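Local coordinates for Alr3699 protein (Nostoc sp., PDB 4XSO) that is of unknown specific function but has the two-domain architecture of a GT-B clan glycosyltransferase, with two parallel-sheet domains, at residues 133-137 with 138-142; 144-147 with 148-152; 169-172 with 173-176. All coordinates share one frame; numbering follows the deposited sequence.

All three interactions are local and lie in the N-terminal domain, on its seven-stranded parallel sheet and the helices around it. Interactions 1 and 2 use the same helix, 137-150. Interaction 1 is a surface contact at its start, ruled by polar capping. Interaction 2 is buried near its end, and apolar packing joins the backbone bonds there. Both touch the second subunit. Interaction 3 is at the surface, in the turn that leads into the edge strand 175-177, and adds a salt bridge. Its centre is about 9 Å from that of interaction 2, which it meets through probable hydrogen bonds of Asn148 and by packing. Interactions 1 and 3 stay about 7 Å apart at their nearest atoms.

Interaction 1: residues 133-137 with 138-142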
# COMPACT_ATOMS: atom_id res chain seq x y z
N GLU A 133 24.16 -8.37 2.52
CA GLU A 133 24.93 -8.08 3.74
C GLU A 133 24.46 -6.83 4.47
O GLU A 133 24.68 -6.72 5.68
CB GLU A 133 26.40 -7.97 3.40
CG GLU A 133 27.28 -7.76 4.63
CD GLU A 133 27.38 -9.01 5.56
OE1 GLU A 133 26.73 -10.07 5.29
OE2 GLU A 133 28.13 -8.89 6.58
N HIS A 134 23.83 -5.88 3.76
CA HIS A 134 23.41 -4.63 4.38
C HIS A 134 21.90 -4.36 4.34
O HIS A 134 21.45 -3.37 4.88
CB HIS A 134 24.21 -3.50 3.74
CG HIS A 134 25.69 -3.66 3.92
ND1 HIS A 134 26.54 -3.96 2.88
CD2 HIS A 134 26.47 -3.60 5.03
CE1 HIS A 134 27.77 -4.06 3.33
NE2 HIS A 134 27.76 -3.84 4.63
N PHE A 135 21.11 -5.24 3.75
CA PHE A 135 19.69 -5.09 3.70
C PHE A 135 19.10 -6.46 3.88
O PHE A 135 19.63 -7.42 3.34
CB PHE A 135 19.27 -4.50 2.33
CG PHE A 135 19.77 -3.10 2.11
CD1 PHE A 135 19.25 -2.05 2.84
CD2 PHE A 135 20.79 -2.84 1.22
CE1 PHE A 135 19.72 -0.76 2.66
CE2 PHE A 135 21.28 -1.57 1.04
CZ PHE A 135 20.74 -0.52 1.75
N SER A 136 17.98 -6.56 4.58
CA SER A 136 17.38 -7.86 4.80
C SER A 136 16.86 -8.33 3.49
O SER A 136 16.51 -7.53 2.61
CB SER A 136 16.23 -7.78 5.80
OG SER A 136 15.12 -7.10 5.26
N GLN A 137 16.75 -9.65 3.35
CA GLN A 137 16.28 -10.25 2.11
C GLN A 137 14.86 -9.79 1.82
O GLN A 137 14.51 -9.50 0.68
CB GLN A 137 16.33 -11.77 2.19
CG GLN A 137 17.68 -12.37 1.81
CD GLN A 137 17.88 -12.43 0.31
OE1 GLN A 137 17.27 -11.68 -0.44
NE2 GLN A 137 18.75 -13.34 -0.13
N THR A 138 14.04 -9.71 2.87
CA THR A 138 12.68 -9.21 2.71
C THR A 138 12.66 -7.88 1.99
O THR A 138 12.03 -7.78 0.96
CB THR A 138 11.95 -9.07 4.09
OG1 THR A 138 11.47 -10.35 4.47
CG2 THR A 138 10.73 -8.12 4.05
N ASN A 139 13.35 -6.88 2.54
CA ASN A 139 13.42 -5.56 1.93
C ASN A 139 13.93 -5.66 0.50
O ASN A 139 13.41 -4.98 -0.36
CB ASN A 139 14.30 -4.59 2.76
CG ASN A 139 13.62 -4.16 4.04
OD1 ASN A 139 14.08 -4.44 5.17
ND2 ASN A 139 12.51 -3.49 3.89
N LEU A 140 14.91 -6.51 0.25
CA LEU A 140 15.46 -6.64 -1.10
C LEU A 140 14.46 -7.20 -2.08
O LEU A 140 14.32 -6.67 -3.20
CB LEU A 140 16.70 -7.54 -1.15
CG LEU A 140 17.97 -7.02 -0.49
CD1 LEU A 140 19.12 -7.93 -0.95
CD2 LEU A 140 18.27 -5.57 -0.80
N ARG A 141 13.83 -8.31 -1.70
CA ARG A 141 12.80 -8.93 -2.53
C ARG A 141 11.66 -7.93 -2.86
O ARG A 141 11.21 -7.85 -3.98
CB ARG A 141 12.20 -10.19 -1.84
CG ARG A 141 13.01 -11.49 -1.87
CD ARG A 141 13.88 -11.62 -3.12
NE ARG A 141 14.32 -12.99 -3.40
CZ ARG A 141 15.43 -13.57 -2.94
NH1 ARG A 141 16.29 -12.92 -2.14
NH2 ARG A 141 15.68 -14.82 -3.29
N VAL A 142 11.21 -7.19 -1.87
CA VAL A 142 10.10 -6.27 -2.02
C VAL A 142 10.52 -5.14 -2.96
O VAL A 142 9.87 -4.89 -3.96
CB VAL A 142 9.66 -5.75 -0.64
CG1 VAL A 142 8.71 -4.55 -0.76
CG2 VAL A 142 8.91 -6.87 0.07
O HOH W 1 17.19 -3.40 5.44
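Ser136 and Asn139 hold each other at the start of a helix. Ser136 OG accepts from Asn139 N in a long but nearly straight bond (3.3 Å, 170°). Ser136 OG also donates to Asn139 OD1 at 2.9 Å, coming from above the amide carbonyl plane. With chi1 at 70°, OG sits between the backbone N and the carbonyl carbon of its own residue, where it can face the first turn. Water 1 donates to Asn139 OD1 and accepts weakly from Ser136 N, so it bridges two groups that would meet directly in a capping box.

Ser136 is thus the N-cap of helix 137-150, which follows strand 122-126 and belongs to a beta-alpha-beta crossover of the N-terminal domain. Ser136 O accepts from Leu140 N, and Gln137 O from Arg141 N at 2.7 Å.

Leu140 can be followed outward. Leu140 CB lies 3.5 Å from Gln137 O. Leu140 CG is 3.5 Å from Ser136 O. From there Leu140 CD2 reaches Phe135 CB at 3.5 Å and comes within 4.1 Å of Phe135 CG. The two side chains cross at about a right angle, and the methyl approaches the ring obliquely. Beyond the segments, Leu140 touches Leu130 and Phe135 touches Gln105 of helix 105-118. Thr138 and Asn139 pack on Ser79 and Leu80 of the second subunit.

Interaction 2: residues 144-147 with 148-152; sequences VNLA and NRFAS
Leu146 and Phe150 meet one turn apart on the same helix. Leu146 CD2 lies 3.7 Å from Phe150 CE2, and the two side chains run at a slant to each other. Leu146 O sits at the edge of the ring, near its plane, 3.4 Å from Phe150 CD2. Leu146 O also accepts from Phe150 N at 2.8 Å. Phe150 CG is anti to the carbonyl carbon (chi1 -64°), which turns the ring back along the helix toward Leu146.

This is the tight part. Both residues are buried against helix 105-118, where Leu146 touches Val109 and Ala112. Phe116 of the second subunit packs on Leu146 and meets the Phe150 ring. Ala147 is buried too. Ala147 O takes Ala151 N at 2.9 Å, and Ala151 CB comes within 3.1 Å of Ala147 O. Ala151 is the first residue to leave helical backbone angles.

Asn148 is partly exposed and polar. It lies beside Val144, pointing the same way, with Asn148 ND2 3.6 Å from Val144 CG1. Val144 O is bonded by Asn148 N at 2.8 Å. Asn148 ND2 is hydrogen-bonded to Gly169 O, beyond the two segments.

The looser part is Arg149. Only Arg149 CB stays close, 3.5 Å from Asn145 O, while the chain runs extended and away from the preceding turn. It is partly exposed, and Arg149 CG lies above one face of the Phe150 ring, toward its rim. Phe150 of the second subunit packs on Phe150 and also lies against Arg149.

Buried apolar residues on one side and polar ones elsewhere mark an amphipathic helix. It is the crossover helix of the beta-alpha-beta unit 122-126, 137-150, 153-156 in a Rossmann-like domain.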
# COMPACT_ATOMS: atom_id res chain seq x y z
N VAL A 144 13.04 -5.03 -5.19
CA VAL A 144 13.25 -5.53 -6.52
C VAL A 144 11.92 -5.78 -7.26
O VAL A 144 11.69 -5.40 -8.44
CB VAL A 144 14.10 -6.82 -6.44
CG1 VAL A 144 13.98 -7.66 -7.67
CG2 VAL A 144 15.56 -6.50 -6.12
N ASN A 145 11.03 -6.47 -6.57
CA ASN A 145 9.78 -6.85 -7.20
C ASN A 145 8.93 -5.61 -7.58
O ASN A 145 8.37 -5.53 -8.66
CB ASN A 145 9.01 -7.70 -6.26
CG ASN A 145 7.60 -7.98 -6.76
OD1 ASN A 145 6.62 -7.89 -6.00
ND2 ASN A 145 7.49 -8.34 -8.05
N LEU A 146 8.83 -4.66 -6.68
CA LEU A 146 8.04 -3.49 -6.96
C LEU A 146 8.69 -2.69 -8.11
O LEU A 146 8.03 -2.20 -9.01
CB LEU A 146 7.92 -2.62 -5.71
CG LEU A 146 7.00 -3.32 -4.64
CD1 LEU A 146 6.82 -2.46 -3.41
CD2 LEU A 146 5.64 -3.53 -5.24
N ALA A 147 10.00 -2.58 -8.07
CA ALA A 147 10.70 -1.84 -9.15
C ALA A 147 10.41 -2.50 -10.49
O ALA A 147 9.98 -1.84 -11.48
CB ALA A 147 12.20 -1.77 -8.79
N ASN A 148 10.57 -3.83 -10.53
CA ASN A 148 10.40 -4.57 -11.74
C ASN A 148 9.01 -4.43 -12.28
O ASN A 148 8.79 -4.35 -13.49
CB ASN A 148 10.70 -6.09 -11.55
CG ASN A 148 12.15 -6.37 -11.34
OD1 ASN A 148 12.97 -5.47 -11.54
ND2 ASN A 148 12.50 -7.60 -10.96
N ARG A 149 8.05 -4.40 -11.40
CA ARG A 149 6.67 -4.35 -11.90
C ARG A 149 6.15 -2.91 -12.18
O ARG A 149 5.28 -2.72 -13.06
CB ARG A 149 5.71 -5.03 -10.94
CG ARG A 149 4.27 -5.07 -11.47
CD ARG A 149 3.33 -6.08 -10.77
NE ARG A 149 2.11 -6.34 -11.58
CZ ARG A 149 1.05 -7.06 -11.18
NH1 ARG A 149 1.03 -7.65 -9.97
NH2 ARG A 149 0.01 -7.22 -12.00
N PHE A 150 6.57 -1.96 -11.38
CA PHE A 150 5.90 -0.62 -11.47
C PHE A 150 6.76 0.48 -11.98
O PHE A 150 6.25 1.55 -12.35
CB PHE A 150 5.40 -0.21 -10.10
CG PHE A 150 4.35 -1.12 -9.58
CD1 PHE A 150 3.08 -1.06 -10.10
CD2 PHE A 150 4.68 -2.15 -8.71
CE1 PHE A 150 2.10 -1.96 -9.69
CE2 PHE A 150 3.72 -3.07 -8.31
CZ PHE A 150 2.42 -2.96 -8.78
N ALA A 151 8.07 0.30 -11.90
CA ALA A 151 8.97 1.42 -12.30
C ALA A 151 9.16 1.45 -13.79
O ALA A 151 9.42 0.45 -14.36
CB ALA A 151 10.31 1.23 -11.59
N SER A 152 9.01 2.61 -14.43
CA SER A 152 9.31 2.76 -15.80
C SER A 152 10.80 2.78 -16.07
O SER A 152 11.21 2.58 -17.19
CB SER A 152 8.73 4.10 -16.32
OG SER A 152 7.34 3.99 -16.37

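Interaction 3: residues 169-172 with 173-176; sequences GGRA and ELTK
Glu173 OE2 is gripped by two nitrogens of Arg171. Arg171 NE donates to Glu173 OE2 at 2.8 Å and Arg171 NH2 to the same atom at 3.1 Å, the first bond being the straighter. Together they form a side-on salt bridge in which both donors share one oxygen. The carboxylate oxygen lies close to the guanidinium plane, at its edge. The two groups are not coplanar, however: their planes are 59° apart, and both nitrogens reach OE2 from the same face of the carboxylate.

Both chains bend here. Arg171 turns at chi3 (64°), which folds NE back toward the turn. Glu173 bends at chi2 and so returns over the residues before it. Leu174 then covers one face of the guanidinium, with CG over its centre and Leu174 CD1 4.0 Å from Arg171 NH1. The third nitrogen, NH1, bonds outside the segments to Asn148 O at the end of helix 137-150.

The backbone underneath is a short 3-10 turn. Leu174 N donates to Arg171 O at 3.0 Å. Thr175 N follows the same i to i+3 pattern onto Ala172 O at 3.1 Å. Ala172 O also accepts from Thr175 OG1 at 2.8 Å, this time in the carbonyl plane. Gln162 NE2 of helix 159-167 is a second partner of that hydroxyl. The turn leads into strand 175-177, the last strand of the N-terminal parallel sheet within this chain.

With its edge held by a carboxylate and a backbone carbonyl and one face under a leucine, the guanidinium is probably held in one rotation. The neighbouring positive charge would be expected to keep Glu173 ionised, although the pair lies at the surface and solvent probably weakens the attraction.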
# COMPACT_ATOMS: atom_id res chain seq x y z
N GLY A 169 17.84 -9.88 -8.69
CA GLY A 169 16.64 -10.20 -9.43
C GLY A 169 16.03 -8.98 -10.16
O GLY A 169 15.01 -9.12 -10.83
N GLY A 170 16.64 -7.80 -10.09
CA GLY A 170 16.12 -6.66 -10.85
C GLY A 170 16.27 -6.84 -12.34
O GLY A 170 17.23 -7.44 -12.84
N ARG A 171 15.33 -6.28 -13.05
CA ARG A 171 15.31 -6.35 -14.51
C ARG A 171 16.35 -5.40 -15.11
O ARG A 171 16.18 -4.18 -15.10
CB ARG A 171 13.92 -5.98 -14.98
CG ARG A 171 12.90 -7.11 -14.85
CD ARG A 171 11.50 -6.59 -15.10
NE ARG A 171 11.34 -6.13 -16.44
CZ ARG A 171 10.49 -5.19 -16.83
NH1 ARG A 171 9.70 -4.59 -15.95
NH2 ARG A 171 10.44 -4.83 -18.11
N ALA A 172 17.38 -6.01 -15.71
CA ALA A 172 18.49 -5.30 -16.23
C ALA A 172 18.08 -4.24 -17.29
O ALA A 172 18.63 -3.16 -17.29
CB ALA A 172 19.58 -6.25 -16.71
N GLU A 173 17.06 -4.52 -18.10
CA GLU A 173 16.66 -3.65 -19.18
C GLU A 173 15.96 -2.34 -18.69
O GLU A 173 15.69 -1.44 -19.47
CB GLU A 173 15.79 -4.37 -20.22
CG GLU A 173 14.35 -4.79 -19.83
CD GLU A 173 14.23 -6.02 -18.91
OE1 GLU A 173 15.27 -6.60 -18.42
OE2 GLU A 173 13.06 -6.43 -18.68
N LEU A 174 15.62 -2.28 -17.41
CA LEU A 174 15.01 -1.15 -16.85
C LEU A 174 16.07 -0.12 -16.41
O LEU A 174 15.71 0.98 -16.04
CB LEU A 174 14.18 -1.53 -15.62
CG LEU A 174 12.74 -2.01 -15.70
CD1 LEU A 174 12.15 -1.98 -14.28
CD2 LEU A 174 11.85 -1.23 -16.69
N THR A 175 17.36 -0.48 -16.43
CA THR A 175 18.34 0.28 -15.66
C THR A 175 19.11 1.18 -16.59
O THR A 175 19.22 0.86 -17.74
CB THR A 175 19.40 -0.61 -14.92
OG1 THR A 175 20.18 -1.34 -15.87
CG2 THR A 175 18.72 -1.56 -13.96
N LYS A 176 19.58 2.30 -16.08
CA LYS A 176 20.44 3.19 -16.76
C LYS A 176 21.36 3.76 -15.70
O LYS A 176 20.87 4.24 -14.68
CB LYS A 176 19.66 4.34 -17.35
CG LYS A 176 20.61 5.29 -18.12
CD LYS A 176 19.92 6.38 -18.91
CE LYS A 176 20.91 7.52 -19.17
NZ LYS A 176 22.17 7.13 -19.87